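Local coordinates for halocarboxylic acid dehalogenase DehI (Pseudomonas putida, PDB 3BJX), which probably hydrolyses the carbon-halogen bond of haloalkanoic acids, as a Group I alpha-haloacid dehalogenase with an all-alpha fold, at residues Val226-Val240 with Gln281-His293. Sequence-based numbering, arbitrary orientation.
Sequences VARTEQYDAKSRELV and QRFIADITISIIH
Arg228 meets the carboxylate of Asp286 end-on, NH1 lying 2.8 Å from OD2 and NH2 3.1 Å from OD1. Both N-H bonds run nearly straight, but the guanidinium and carboxylate planes are 62° apart, and the oxygens are approached from above the carboxylate plane. The same guanidinium turns NE and NH2 side-on to OD1 of Asp233, completing a salt-bridge network that fixes its rotation. Asp286 OD1 also accepts from Ser236 OG at 2.7 Å, nearly along the C-O axis; with OG anti to the backbone N (chi1 -176°), Ser236 is a knob among Arg282, Ala285, Asp286 and Ile289. His198 serves OD2, so the buried carboxylate is gripped at both oxygens.

Tyr232 OH shares a hydrogen bond with Ser290 OG (2.8 Å), which also bonds His196 NE2; a weak, unsettled bond to Asp286 O competes for the tyrosine proton. Ile289 inserts among Tyr232, Lys235, Ser236 and Leu239, its CG2 3.6 Å from Tyr232 CE1. At the C-terminal end of 226-240 a water bridges Val240 O and Gln281 NE2, while Gln281 OE1 bonds Ser140 OG.

The axes of 230-240 and 281-293, parts of helices 230-248 and 267-299, make 121°, the CA atoms of Ser236 and Ala285 being nearest. Helix 78-90 touches both segments, through Leu239 and Ile292; 112-143 and 203-208 pack on 281-293, and Asp233 salt-bridges Arg237 of the second subunit.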
# COMPACT_ATOMS: atom_id res chain seq x y z
N VAL A 226 19.24 -4.90 -6.75
CA VAL A 226 18.98 -4.28 -5.45
C VAL A 226 17.52 -4.13 -5.08
O VAL A 226 17.16 -4.34 -3.91
CB VAL A 226 19.70 -2.91 -5.26
CG1 VAL A 226 21.18 -3.11 -5.23
CG2 VAL A 226 19.31 -1.92 -6.35
N ALA A 227 16.69 -3.73 -6.04
CA ALA A 227 15.28 -3.51 -5.80
C ALA A 227 14.60 -4.76 -5.24
O ALA A 227 14.90 -5.87 -5.66
CB ALA A 227 14.59 -3.06 -7.08
N ARG A 228 13.68 -4.55 -4.30
CA ARG A 228 12.93 -5.63 -3.63
C ARG A 228 13.75 -6.74 -2.94
O ARG A 228 13.21 -7.81 -2.63
CB ARG A 228 11.86 -6.21 -4.58
CG ARG A 228 10.85 -5.16 -5.04
CD ARG A 228 9.70 -4.98 -4.04
NE ARG A 228 9.99 -4.17 -2.86
CZ ARG A 228 9.69 -2.88 -2.71
NH1 ARG A 228 9.14 -2.17 -3.70
NH2 ARG A 228 9.96 -2.27 -1.57
N THR A 229 15.03 -6.48 -2.67
CA THR A 229 15.84 -7.35 -1.84
C THR A 229 15.47 -7.08 -0.38
O THR A 229 14.85 -6.06 -0.09
CB THR A 229 17.36 -7.15 -2.07
OG1 THR A 229 17.73 -5.79 -1.79
CG2 THR A 229 17.76 -7.54 -3.52
N GLU A 230 15.83 -8.00 0.52
CA GLU A 230 15.59 -7.85 1.96
C GLU A 230 16.07 -6.51 2.49
O GLU A 230 15.32 -5.79 3.15
CB GLU A 230 16.34 -8.95 2.72
CG GLU A 230 15.49 -10.00 3.38
CD GLU A 230 16.36 -11.02 4.13
OE1 GLU A 230 17.54 -10.69 4.46
OE2 GLU A 230 15.86 -12.15 4.40
N GLN A 231 17.33 -6.20 2.20
CA GLN A 231 17.99 -4.96 2.62
C GLN A 231 17.28 -3.71 2.08
O GLN A 231 17.15 -2.69 2.78
CB GLN A 231 19.47 -4.99 2.22
CG GLN A 231 20.30 -3.85 2.78
CD GLN A 231 21.78 -4.18 2.91
OE1 GLN A 231 22.29 -5.08 2.23
NE2 GLN A 231 22.48 -3.45 3.80
N TYR A 232 16.80 -3.82 0.83
CA TYR A 232 16.02 -2.75 0.17
C TYR A 232 14.64 -2.56 0.81
O TYR A 232 14.20 -1.42 1.07
CB TYR A 232 15.90 -3.05 -1.32
CG TYR A 232 15.16 -2.01 -2.14
CD1 TYR A 232 15.86 -1.04 -2.86
CD2 TYR A 232 13.76 -2.02 -2.21
CE1 TYR A 232 15.20 -0.12 -3.60
CE2 TYR A 232 13.09 -1.11 -2.95
CZ TYR A 232 13.80 -0.14 -3.64
OH TYR A 232 13.12 0.81 -4.38
N ASP A 233 13.95 -3.67 1.06
CA ASP A 233 12.65 -3.63 1.70
C ASP A 233 12.79 -3.05 3.11
O ASP A 233 12.00 -2.20 3.51
CB ASP A 233 12.02 -5.04 1.74
CG ASP A 233 11.42 -5.48 0.40
OD1 ASP A 233 11.33 -4.67 -0.56
OD2 ASP A 233 11.05 -6.67 0.28
N ALA A 234 13.82 -3.49 3.83
CA ALA A 234 14.10 -2.99 5.18
C ALA A 234 14.35 -1.48 5.23
O ALA A 234 13.92 -0.80 6.15
CB ALA A 234 15.26 -3.75 5.80
N LYS A 235 15.07 -0.98 4.23
CA LYS A 235 15.36 0.44 4.12
C LYS A 235 14.11 1.27 3.81
O LYS A 235 13.95 2.35 4.36
CB LYS A 235 16.44 0.67 3.04
CG LYS A 235 16.83 2.12 2.83
CD LYS A 235 17.37 2.72 4.09
CE LYS A 235 18.78 2.23 4.43
NZ LYS A 235 19.24 2.85 5.74
N SER A 236 13.25 0.75 2.92
CA SER A 236 11.94 1.34 2.65
C SER A 236 11.04 1.42 3.90
O SER A 236 10.48 2.48 4.20
CB SER A 236 11.26 0.59 1.49
OG SER A 236 10.03 1.21 1.16
N ARG A 237 10.91 0.31 4.63
CA ARG A 237 10.20 0.30 5.91
C ARG A 237 10.73 1.39 6.87
O ARG A 237 9.96 2.11 7.50
CB ARG A 237 10.21 -1.11 6.54
CG ARG A 237 8.87 -1.92 6.29
CD ARG A 237 9.02 -3.45 6.06
NE ARG A 237 10.14 -4.07 6.77
CZ ARG A 237 10.88 -5.08 6.29
NH1 ARG A 237 10.65 -5.62 5.09
NH2 ARG A 237 11.88 -5.56 7.01
N GLU A 238 12.05 1.55 6.92
CA GLU A 238 12.69 2.58 7.76
C GLU A 238 12.33 4.03 7.37
O GLU A 238 12.10 4.86 8.24
CB GLU A 238 14.21 2.40 7.77
CG GLU A 238 14.99 3.63 8.20
CD GLU A 238 16.47 3.42 8.06
OE1 GLU A 238 16.87 2.25 7.94
OE2 GLU A 238 17.23 4.41 8.06
N LEU A 239 12.29 4.30 6.07
CA LEU A 239 11.86 5.59 5.56
C LEU A 239 10.40 5.86 5.83
O LEU A 239 10.06 6.94 6.30
CB LEU A 239 12.12 5.68 4.06
CG LEU A 239 13.29 6.54 3.60
CD1 LEU A 239 14.52 6.23 4.41
CD2 LEU A 239 13.53 6.31 2.10
N VAL A 240 9.55 4.88 5.51
CA VAL A 240 8.10 4.98 5.79
C VAL A 240 7.83 5.34 7.26
O VAL A 240 7.10 6.29 7.55
CB VAL A 240 7.31 3.65 5.40
CG1 VAL A 240 5.88 3.75 5.80
CG2 VAL A 240 7.40 3.36 3.93
N GLN A 281 2.96 6.29 0.18
CA GLN A 281 4.02 6.25 1.23
C GLN A 281 5.14 5.29 0.84
O GLN A 281 6.32 5.65 0.88
CB GLN A 281 3.45 5.85 2.59
CG GLN A 281 2.37 6.76 3.14
CD GLN A 281 1.91 6.34 4.51
OE1 GLN A 281 0.86 5.70 4.67
NE2 GLN A 281 2.67 6.69 5.50
N ARG A 282 4.77 4.07 0.43
CA ARG A 282 5.73 3.02 0.10
C ARG A 282 6.38 3.25 -1.25
O ARG A 282 7.55 2.93 -1.44
CB ARG A 282 5.06 1.63 0.13
CG ARG A 282 4.82 1.05 1.49
CD ARG A 282 3.60 1.64 2.17
NE ARG A 282 3.43 1.07 3.50
CZ ARG A 282 2.63 1.56 4.43
NH1 ARG A 282 1.86 2.62 4.17
NH2 ARG A 282 2.57 0.96 5.62
N PHE A 283 5.60 3.80 -2.18
CA PHE A 283 6.06 4.04 -3.55
C PHE A 283 7.17 5.06 -3.55
O PHE A 283 8.26 4.81 -4.12
CB PHE A 283 4.88 4.46 -4.45
CG PHE A 283 5.27 4.75 -5.89
CD1 PHE A 283 5.04 3.81 -6.88
CD2 PHE A 283 5.84 5.97 -6.25
CE1 PHE A 283 5.38 4.06 -8.20
CE2 PHE A 283 6.19 6.24 -7.57
CZ PHE A 283 5.96 5.28 -8.55
N ILE A 284 6.91 6.21 -2.90
CA ILE A 284 7.88 7.30 -2.77
C ILE A 284 9.11 6.84 -2.00
O ILE A 284 10.24 7.09 -2.45
CB ILE A 284 7.33 8.53 -2.03
CG1 ILE A 284 5.95 8.95 -2.53
CG2 ILE A 284 8.36 9.69 -2.10
CD1 ILE A 284 5.93 9.71 -3.79
N ALA A 285 8.91 6.22 -0.84
CA ALA A 285 10.05 5.59 -0.12
C ALA A 285 10.89 4.73 -1.09
O ALA A 285 12.10 4.93 -1.17
CB ALA A 285 9.60 4.77 1.08
N ASP A 286 10.25 3.81 -1.82
CA ASP A 286 11.00 2.92 -2.73
C ASP A 286 11.77 3.73 -3.75
O ASP A 286 12.95 3.43 -4.01
CB ASP A 286 10.07 1.99 -3.51
CG ASP A 286 9.32 1.00 -2.64
OD1 ASP A 286 9.69 0.77 -1.47
OD2 ASP A 286 8.33 0.44 -3.14
N ILE A 287 11.09 4.72 -4.35
CA ILE A 287 11.69 5.52 -5.41
C ILE A 287 12.78 6.41 -4.84
O ILE A 287 13.83 6.56 -5.47
CB ILE A 287 10.66 6.36 -6.25
CG1 ILE A 287 9.61 5.47 -6.94
CG2 ILE A 287 11.38 7.18 -7.31
CD1 ILE A 287 10.17 4.44 -7.94
N THR A 288 12.54 6.99 -3.67
CA THR A 288 13.58 7.75 -2.98
C THR A 288 14.88 6.93 -2.89
O THR A 288 15.98 7.44 -3.20
CB THR A 288 13.14 8.27 -1.55
OG1 THR A 288 12.09 9.24 -1.66
CG2 THR A 288 14.32 8.97 -0.86
N ILE A 289 14.77 5.67 -2.49
CA ILE A 289 15.94 4.78 -2.41
C ILE A 289 16.58 4.44 -3.75
O ILE A 289 17.80 4.44 -3.87
CB ILE A 289 15.58 3.45 -1.66
CG1 ILE A 289 15.17 3.73 -0.22
CG2 ILE A 289 16.75 2.47 -1.70
CD1 ILE A 289 14.34 2.60 0.38
N SER A 290 15.76 4.09 -4.75
CA SER A 290 16.26 3.57 -6.03
C SER A 290 17.13 4.61 -6.76
O SER A 290 18.17 4.27 -7.36
CB SER A 290 15.09 3.17 -6.94
OG SER A 290 14.42 2.01 -6.50
N ILE A 291 16.67 5.86 -6.72
CA ILE A 291 17.28 6.98 -7.45
C ILE A 291 18.52 7.49 -6.73
O ILE A 291 19.51 7.82 -7.38
CB ILE A 291 16.24 8.13 -7.75
CG1 ILE A 291 15.07 7.59 -8.58
CG2 ILE A 291 16.89 9.33 -8.42
CD1 ILE A 291 15.41 7.07 -9.94
N ILE A 292 18.47 7.53 -5.40
CA ILE A 292 19.68 7.81 -4.65
C ILE A 292 20.71 6.71 -4.88
O ILE A 292 21.89 7.01 -5.00
CB ILE A 292 19.38 8.05 -3.13
CG1 ILE A 292 18.81 9.45 -2.93
CG2 ILE A 292 20.66 7.87 -2.27
CD1 ILE A 292 18.40 9.74 -1.54
N HIS A 293 20.26 5.45 -4.96
CA HIS A 293 21.17 4.37 -5.34
C HIS A 293 21.85 4.56 -6.67
O HIS A 293 23.06 4.43 -6.75
CB HIS A 293 20.51 2.99 -5.32
CG HIS A 293 21.51 1.88 -5.35
ND1 HIS A 293 22.47 1.71 -4.37
CD2 HIS A 293 21.72 0.89 -6.26
CE1 HIS A 293 23.21 0.66 -4.67
NE2 HIS A 293 22.79 0.15 -5.81
O HOH W 1 5.70 7.19 5.59